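Local coordinates for protein putative polyprenyl synthetase (Streptomyces coelicolor, PDB 3NF2) that probably makes prenyl diphosphates by chain elongation, as a magnesium-dependent prenyltransferase of the FPP/GGPP synthase family with a mainly helical fold, at residues I163-R168 with L177-N182; R153-G158 with G185-C190. All coordinates share one frame; numbering follows the deposited sequence.

Both contacts join the same pair of consecutive antiparallel helices, 139-165 and 173-198, and illustrate how the spacing of a helical hairpin sets its chemistry. Interaction 2 lies deep in the hairpin, where the CA atoms of Ser154 and Ala186 approach to 6.4 Å; interaction 1 lies near the connecting turn, where the CA atoms of Tyr165 and Met179 are 10.1 Å apart. Their centres are about 13 Å apart, and Asn182 bridges them, its CB 3.3 Å from Ser154 O. The carboxylates of Glu180 and Asp225 lie close; the sequence places Asp225 in a probable second aspartate-rich motif of the family. A sulfate ion, probably from the crystallisation liquor, lies about 6 Å from the Met179 side chain.

Interaction 1 of 2, residues I163-R168 with L177-N182; sequences ISYEHR and LEMEGN
Tyr165 and Met179 reach across the gap between two antiparallel helices and run alongside each other from opposing sides, so that a sulfur comes to rest beside an aromatic rim. The nearest pair is Met179 SD and Tyr165 CD2, 4.1 Å apart, and CE2 of Tyr165 follows at 4.4 Å from the same sulfur. SD stands 5.3 Å from the centroid of the Tyr165 ring, on a line 77° off the ring normal. This is a Met-aromatic contact of the edge type, made close to the ring plane rather than over a face. Met179 extends toward it with CG anti to the backbone N (chi1 178°), and the bend at chi3 carries CE away from CD2, leaving sulfur as the touching atom.

Tyr165 also opens a type I turn to Arg168, closed by the bond from Arg168 N to Tyr165 O. In one of the two conformers of Arg168, CD1 of Tyr165 lies above one face of the guanidinium, near its margin, and the arginine bonds to Glu175 and to Arg170 O; this arrangement may not be constant. Beyond the far end of the ring, Glu178 swings its carboxylate toward the phenol, but OE1 remains 4.5 Å from Tyr165 OH, too far for a hydrogen bond. Gln161, one turn earlier on helix 139-165, touches Met179 and Glu178 and accepts a bond from Asn182 ND2.

The contact therefore bridges a widening hairpin with two long side chains and buries just 99 Å². With no hydrogen bond between its segments, it depends on dispersion and on the modest attraction expected between a polarisable sulfur and the electropositive C-H edge of an aromatic ring.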
ATOM      1  N   ILE A 163      -6.149 -15.225   4.994  1.00 53.12           N
ATOM      2  CA  ILE A 163      -5.898 -15.128   6.436  1.00 54.54           C
ATOM      3  C   ILE A 163      -7.102 -15.599   7.291  1.00 53.60           C
ATOM      4  O   ILE A 163      -6.932 -16.329   8.266  1.00 50.20           O
ATOM      5  CB  ILE A 163      -5.450 -13.689   6.829  1.00 52.81           C
ATOM      6  CG1 ILE A 163      -4.159 -13.319   6.095  1.00 55.78           C
ATOM      7  CG2 ILE A 163      -5.248 -13.558   8.341  1.00 52.68           C
ATOM      8  CD1 ILE A 163      -3.800 -11.848   6.172  1.00 60.46           C
ATOM      9  N   SER A 164      -8.306 -15.196   6.894  1.00 48.27           N
ATOM     10  CA  SER A 164      -9.541 -15.560   7.585  1.00 53.56           C
ATOM     11  C   SER A 164      -9.835 -17.064   7.588  1.00 55.56           C
ATOM     12  O   SER A 164     -10.525 -17.552   8.481  1.00 56.66           O
ATOM     13  CB  SER A 164     -10.724 -14.808   6.967  1.00 54.80           C
ATOM     14  OG  SER A 164     -11.900 -14.992   7.719  1.00 65.54           O
ATOM     15  N   TYR A 165      -9.305 -17.790   6.602  1.00 56.53           N
ATOM     16  CA  TYR A 165      -9.539 -19.236   6.487  1.00 53.00           C
ATOM     17  C   TYR A 165      -8.355 -20.104   6.906  1.00 52.32           C
ATOM     18  O   TYR A 165      -8.452 -21.328   6.886  1.00 51.75           O
ATOM     19  CB  TYR A 165      -9.958 -19.643   5.059  1.00 49.64           C
ATOM     20  CG  TYR A 165     -11.146 -18.898   4.460  1.00 48.12           C
ATOM     21  CD1 TYR A 165     -12.265 -18.579   5.225  1.00 39.51           C
ATOM     22  CD2 TYR A 165     -11.160 -18.562   3.108  1.00 43.02           C
ATOM     23  CE1 TYR A 165     -13.352 -17.908   4.673  1.00 45.55           C
ATOM     24  CE2 TYR A 165     -12.236 -17.890   2.541  1.00 38.42           C
ATOM     25  CZ  TYR A 165     -13.329 -17.562   3.323  1.00 53.21           C
ATOM     26  OH  TYR A 165     -14.399 -16.896   2.748  1.00 43.00           O
ATOM     27  N   GLU A 166      -7.249 -19.484   7.302  1.00 57.91           N
ATOM     28  CA  GLU A 166      -5.982 -20.208   7.479  1.00 59.71           C
ATOM     29  C   GLU A 166      -5.954 -21.286   8.579  1.00 62.30           C
ATOM     30  O   GLU A 166      -5.103 -22.178   8.542  1.00 64.05           O
ATOM     31  CB  GLU A 166      -4.796 -19.234   7.619  1.00 60.07           C
ATOM     32  CG  GLU A 166      -4.652 -18.560   8.979  1.00 61.72           C
ATOM     33  CD  GLU A 166      -3.660 -17.394   8.969  1.00 66.59           C
ATOM     34  OE1 GLU A 166      -3.485 -16.755  10.032  1.00 61.56           O
ATOM     35  OE2 GLU A 166      -3.054 -17.115   7.905  1.00 71.97           O
ATOM     36  N   HIS A 167      -6.880 -21.214   9.535  1.00 59.96           N
ATOM     37  CA  HIS A 167      -6.977 -22.237  10.580  1.00 63.50           C
ATOM     38  C   HIS A 167      -8.191 -23.161  10.423  1.00 63.64           C
ATOM     39  O   HIS A 167      -8.318 -24.150  11.160  1.00 66.76           O
ATOM     40  CB  HIS A 167      -6.958 -21.602  11.980  1.00 68.56           C
ATOM     41  CG  HIS A 167      -5.617 -21.068  12.380  1.00 76.55           C
ATOM     42  ND1 HIS A 167      -5.403 -19.738  12.678  1.00 78.83           N
ATOM     43  CD2 HIS A 167      -4.415 -21.681  12.511  1.00 82.89           C
ATOM     44  CE1 HIS A 167      -4.131 -19.558  12.985  1.00 84.63           C
ATOM     45  NE2 HIS A 167      -3.510 -20.721  12.890  1.00 85.54           N
ATOM     46  N   ARG A 168      -9.066 -22.832   9.468  1.00 57.97           N
ATOM     47  CA  ARG A 168     -10.267 -23.614   9.164  0.50 56.59           C
ATOM     48  C   ARG A 168      -9.881 -25.011   8.695  1.00 58.34           C
ATOM     49  O   ARG A 168      -8.938 -25.157   7.921  1.00 61.57           O
ATOM     50  CB  ARG A 168     -11.072 -22.940   8.052  0.50 56.08           C
ATOM     51  CG  ARG A 168     -11.765 -21.643   8.418  0.50 46.99           C
ATOM     52  CD  ARG A 168     -13.235 -21.883   8.672  0.50 54.00           C
ATOM     53  NE  ARG A 168     -14.063 -20.842   8.075  0.50 57.88           N
ATOM     54  CZ  ARG A 168     -14.838 -21.026   7.012  0.50 53.26           C
ATOM     55  NH1 ARG A 168     -14.904 -22.217   6.435  0.50 38.75           N
ATOM     56  NH2 ARG A 168     -15.557 -20.019   6.535  0.50 50.84           N
ATOM     57  N   LEU A 177     -13.975 -20.081  -4.484  1.00 40.68           N
ATOM     58  CA  LEU A 177     -14.213 -19.437  -5.768  1.00 41.88           C
ATOM     59  C   LEU A 177     -14.105 -17.938  -5.662  1.00 40.41           C
ATOM     60  O   LEU A 177     -13.410 -17.316  -6.469  1.00 39.22           O
ATOM     61  CB  LEU A 177     -15.585 -19.821  -6.342  1.00 41.79           C
ATOM     62  CG  LEU A 177     -15.723 -21.209  -6.979  1.00 49.01           C
ATOM     63  CD1 LEU A 177     -17.161 -21.459  -7.449  1.00 38.80           C
ATOM     64  CD2 LEU A 177     -14.735 -21.410  -8.123  1.00 49.84           C
ATOM     65  N   GLU A 178     -14.770 -17.349  -4.668  1.00 40.08           N
ATOM     66  CA  GLU A 178     -14.691 -15.900  -4.519  1.00 47.28           C
ATOM     67  C   GLU A 178     -13.296 -15.430  -4.096  1.00 44.54           C
ATOM     68  O   GLU A 178     -12.862 -14.360  -4.513  1.00 46.50           O
ATOM     69  CB  GLU A 178     -15.815 -15.326  -3.636  1.00 51.11           C
ATOM     70  CG  GLU A 178     -15.653 -15.531  -2.152  1.00 61.78           C
ATOM     71  CD  GLU A 178     -16.355 -14.460  -1.318  1.00 70.46           C
ATOM     72  OE1 GLU A 178     -16.981 -14.823  -0.298  1.00 65.40           O
ATOM     73  OE2 GLU A 178     -16.284 -13.262  -1.677  1.00 70.44           O
ATOM     74  N   MET A 179     -12.586 -16.246  -3.315  1.00 40.79           N
ATOM     75  CA  MET A 179     -11.190 -15.966  -2.970  1.00 42.67           C
ATOM     76  C   MET A 179     -10.295 -15.996  -4.209  1.00 43.12           C
ATOM     77  O   MET A 179      -9.471 -15.101  -4.421  1.00 42.99           O
ATOM     78  CB  MET A 179     -10.666 -16.949  -1.913  1.00 39.93           C
ATOM     79  CG  MET A 179      -9.201 -16.746  -1.542  1.00 37.65           C
ATOM     80  SD  MET A 179      -8.719 -17.587  -0.002  1.00 34.29           S
ATOM     81  CE  MET A 179      -8.150 -19.157  -0.653  1.00 44.33           C
ATOM     82  N   GLU A 180     -10.464 -17.025  -5.028  1.00 39.86           N
ATOM     83  CA  GLU A 180      -9.640 -17.167  -6.225  1.00 42.70           C
ATOM     84  C   GLU A 180      -9.953 -16.100  -7.261  1.00 39.57           C
ATOM     85  O   GLU A 180      -9.064 -15.672  -7.982  1.00 42.86           O
ATOM     86  CB  GLU A 180      -9.740 -18.586  -6.800  1.00 41.34           C
ATOM     87  CG  GLU A 180      -8.934 -19.577  -5.949  1.00 38.49           C
ATOM     88  CD  GLU A 180      -8.848 -20.959  -6.548  1.00 46.72           C
ATOM     89  OE1 GLU A 180      -8.193 -21.812  -5.927  1.00 43.22           O
ATOM     90  OE2 GLU A 180      -9.410 -21.193  -7.637  1.00 52.92           O
ATOM     91  N   GLY A 181     -11.211 -15.657  -7.289  1.00 42.31           N
ATOM     92  CA  GLY A 181     -11.638 -14.543  -8.121  1.00 40.08           C
ATOM     93  C   GLY A 181     -10.986 -13.254  -7.677  1.00 42.38           C
ATOM     94  O   GLY A 181     -10.589 -12.440  -8.501  1.00 46.20           O
ATOM     95  N   ASN A 182     -10.914 -13.043  -6.383  1.00 43.27           N
ATOM     96  CA  ASN A 182     -10.215 -11.902  -5.866  1.00 41.74           C
ATOM     97  C   ASN A 182      -8.721 -11.959  -6.113  1.00 40.83           C
ATOM     98  O   ASN A 182      -8.130 -11.016  -6.538  1.00 45.17           O
ATOM     99  CB  ASN A 182     -10.481 -11.752  -4.379  1.00 37.95           C
ATOM    100  CG  ASN A 182     -11.796 -11.112  -4.080  1.00 38.62           C
ATOM    101  OD1 ASN A 182     -12.283 -10.289  -4.821  1.00 37.81           O
ATOM    102  ND2 ASN A 182     -12.369 -11.484  -2.987  1.00 35.05           N
TER

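Interaction 2 of 2, residues R153-G158 with G185-C190; sequences RSLIDG and GALLAC
Ser154, with chi1 at -76°, sets its OG beside the backbone N and anti to the carbonyl carbon, which lets the hydroxyl bond back to Lys150 O one helical turn earlier. The polar atom is thus satisfied within its own helix, and CB is left to meet Ala186 CB at 3.6 Å, with OG 4.1 Å from the same methyl. Both residues direct CB across the interface, and the two CB atoms meet almost head-on. Because neither residue carries bulk there, the CA atoms come to within 6.4 Å of each other.

Next to this small-residue pair stands a larger one. Leu187 has CG anti to its backbone N (chi1 -171°) and leaves its helix obliquely, whereas Leu155 points across; their branches meet lightly at the ends, CD1 of Leu155 lying 4.5 Å from CD2 of Leu187. The two helices, 139-165 and 173-198, form an antiparallel hairpin in the largely helical isoprenoid synthase fold, and the leucines face helix 77-98, which packs against the hairpin there. Leu155 rests on Val86 and Ser90 of that helix, and Leu187 on Val83 and His87; Leu187 also touches Arg58 of helix 57-67. The last turn of helix 77-98 bears the sequence expected of the family's first aspartate-rich motif.

No hydrogen bond links the segments, and 137 Å² is buried between them. On another side of helix 139-165, Arg153 forms a salt bridge with Glu131 of the second subunit, while Ile156 and Asp157 pack on Met31 of that subunit.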
ATOM      1  N   ARG A 153      -8.069  -3.423  -4.495  1.00 42.50           N
ATOM      2  CA  ARG A 153      -8.933  -3.618  -3.314  1.00 39.62           C
ATOM      3  C   ARG A 153      -9.352  -5.078  -3.240  1.00 42.59           C
ATOM      4  O   ARG A 153      -9.450  -5.667  -2.151  1.00 41.54           O
ATOM      5  CB  ARG A 153     -10.183  -2.725  -3.353  1.00 40.77           C
ATOM      6  CG  ARG A 153      -9.907  -1.213  -3.367  1.00 45.12           C
ATOM      7  CD  ARG A 153     -10.841  -0.382  -2.484  1.00 47.55           C
ATOM      8  NE  ARG A 153     -12.249  -0.764  -2.596  1.00 72.66           N
ATOM      9  CZ  ARG A 153     -13.028  -1.103  -1.566  1.00 78.83           C
ATOM     10  NH1 ARG A 153     -12.551  -1.103  -0.326  1.00 73.85           N
ATOM     11  NH2 ARG A 153     -14.298  -1.432  -1.778  1.00 79.42           N
ATOM     12  N   SER A 154      -9.561  -5.661  -4.419  1.00 38.67           N
ATOM     13  CA  SER A 154      -9.944  -7.053  -4.556  1.00 36.50           C
ATOM     14  C   SER A 154      -8.859  -8.025  -4.118  1.00 32.28           C
ATOM     15  O   SER A 154      -9.149  -8.949  -3.380  1.00 36.66           O
ATOM     16  CB  SER A 154     -10.371  -7.346  -5.990  1.00 41.57           C
ATOM     17  OG  SER A 154     -11.664  -6.827  -6.227  1.00 39.98           O
ATOM     18  N   LEU A 155      -7.626  -7.816  -4.571  1.00 38.56           N
ATOM     19  CA  LEU A 155      -6.471  -8.619  -4.145  1.00 38.55           C
ATOM     20  C   LEU A 155      -6.253  -8.562  -2.629  1.00 43.86           C
ATOM     21  O   LEU A 155      -5.867  -9.558  -2.009  1.00 49.44           O
ATOM     22  CB  LEU A 155      -5.203  -8.094  -4.823  1.00 41.47           C
ATOM     23  CG  LEU A 155      -4.918  -8.441  -6.286  1.00 39.76           C
ATOM     24  CD1 LEU A 155      -3.942  -7.420  -6.845  1.00 37.59           C
ATOM     25  CD2 LEU A 155      -4.325  -9.843  -6.386  1.00 43.47           C
ATOM     26  N   ILE A 156      -6.468  -7.379  -2.048  1.00 43.45           N
ATOM     27  CA  ILE A 156      -6.391  -7.196  -0.597  1.00 41.08           C
ATOM     28  C   ILE A 156      -7.493  -8.025   0.080  1.00 40.02           C
ATOM     29  O   ILE A 156      -7.216  -8.744   1.055  1.00 38.70           O
ATOM     30  CB  ILE A 156      -6.455  -5.689  -0.205  1.00 43.74           C
ATOM     31  CG1 ILE A 156      -5.195  -4.957  -0.680  1.00 30.77           C
ATOM     32  CG2 ILE A 156      -6.606  -5.518   1.289  1.00 39.30           C
ATOM     33  CD1 ILE A 156      -5.416  -3.473  -0.940  1.00 30.60           C
ATOM     34  N   ASP A 157      -8.709  -7.966  -0.480  1.00 36.25           N
ATOM     35  CA  ASP A 157      -9.847  -8.786  -0.024  1.00 38.20           C
ATOM     36  C   ASP A 157      -9.526 -10.263  -0.061  1.00 40.11           C
ATOM     37  O   ASP A 157      -9.838 -10.987   0.886  1.00 40.32           O
ATOM     38  CB  ASP A 157     -11.098  -8.562  -0.879  1.00 43.65           C
ATOM     39  CG  ASP A 157     -11.788  -7.242  -0.594  1.00 51.64           C
ATOM     40  OD1 ASP A 157     -12.725  -6.900  -1.354  1.00 51.38           O
ATOM     41  OD2 ASP A 157     -11.395  -6.550   0.372  1.00 47.16           O
ATOM     42  N   GLY A 158      -8.895 -10.700  -1.154  1.00 34.10           N
ATOM     43  CA  GLY A 158      -8.556 -12.104  -1.349  1.00 35.00           C
ATOM     44  C   GLY A 158      -7.577 -12.594  -0.311  1.00 34.33           C
ATOM     45  O   GLY A 158      -7.724 -13.695   0.212  1.00 33.66           O
ATOM     46  N   GLY A 185      -8.461 -13.552 -10.486  1.00 40.06           N
ATOM     47  CA  GLY A 185      -9.377 -13.014 -11.446  1.00 42.49           C
ATOM     48  C   GLY A 185      -9.434 -11.520 -11.597  1.00 42.56           C
ATOM     49  O   GLY A 185      -9.495 -11.033 -12.680  1.00 46.65           O
ATOM     50  N   ALA A 186      -9.403 -10.807 -10.500  1.00 36.91           N
ATOM     51  CA  ALA A 186      -9.555  -9.385 -10.499  1.00 35.88           C
ATOM     52  C   ALA A 186      -8.477  -8.652 -11.238  1.00 41.94           C
ATOM     53  O   ALA A 186      -8.733  -7.675 -11.855  1.00 38.33           O
ATOM     54  CB  ALA A 186      -9.655  -8.889  -9.119  1.00 39.33           C
ATOM     55  N   LEU A 187      -7.260  -9.123 -11.127  1.00 36.37           N
ATOM     56  CA  LEU A 187      -6.125  -8.480 -11.772  1.00 40.97           C
ATOM     57  C   LEU A 187      -6.019  -8.820 -13.266  1.00 44.64           C
ATOM     58  O   LEU A 187      -5.518  -8.016 -14.062  1.00 45.67           O
ATOM     59  CB  LEU A 187      -4.819  -8.835 -11.052  1.00 38.46           C
ATOM     60  CG  LEU A 187      -3.606  -8.031 -11.523  1.00 37.32           C
ATOM     61  CD1 LEU A 187      -3.804  -6.537 -11.252  1.00 36.31           C
ATOM     62  CD2 LEU A 187      -2.335  -8.536 -10.888  1.00 33.26           C
ATOM     63  N   LEU A 188      -6.471 -10.012 -13.642  1.00 47.13           N
ATOM     64  CA  LEU A 188      -6.535 -10.383 -15.058  1.00 46.67           C
ATOM     65  C   LEU A 188      -7.666  -9.642 -15.755  1.00 42.44           C
ATOM     66  O   LEU A 188      -7.540  -9.268 -16.913  1.00 44.89           O
ATOM     67  CB  LEU A 188      -6.641 -11.896 -15.236  1.00 45.41           C
ATOM     68  CG  LEU A 188      -5.269 -12.577 -15.124  1.00 55.47           C
ATOM     69  CD1 LEU A 188      -5.363 -14.053 -14.751  1.00 55.85           C
ATOM     70  CD2 LEU A 188      -4.476 -12.420 -16.399  1.00 64.22           C
ATOM     71  N   ALA A 189      -8.739  -9.385 -15.011  1.00 44.48           N
ATOM     72  CA  ALA A 189      -9.858  -8.574 -15.478  1.00 44.19           C
ATOM     73  C   ALA A 189      -9.382  -7.167 -15.777  1.00 48.53           C
ATOM     74  O   ALA A 189      -9.732  -6.591 -16.810  1.00 48.40           O
ATOM     75  CB  ALA A 189     -10.947  -8.534 -14.429  1.00 41.18           C
ATOM     76  N   CYS A 190      -8.575  -6.631 -14.861  1.00 47.95           N
ATOM     77  CA  CYS A 190      -7.995  -5.316 -15.011  1.00 47.24           C
ATOM     78  C   CYS A 190      -7.019  -5.274 -16.179  1.00 43.19           C
ATOM     79  O   CYS A 190      -7.081  -4.367 -16.994  1.00 49.50           O
ATOM     80  CB  CYS A 190      -7.298  -4.862 -13.727  1.00 47.96           C
ATOM     81  SG  CYS A 190      -6.617  -3.191 -13.872  1.00 46.19           S
TER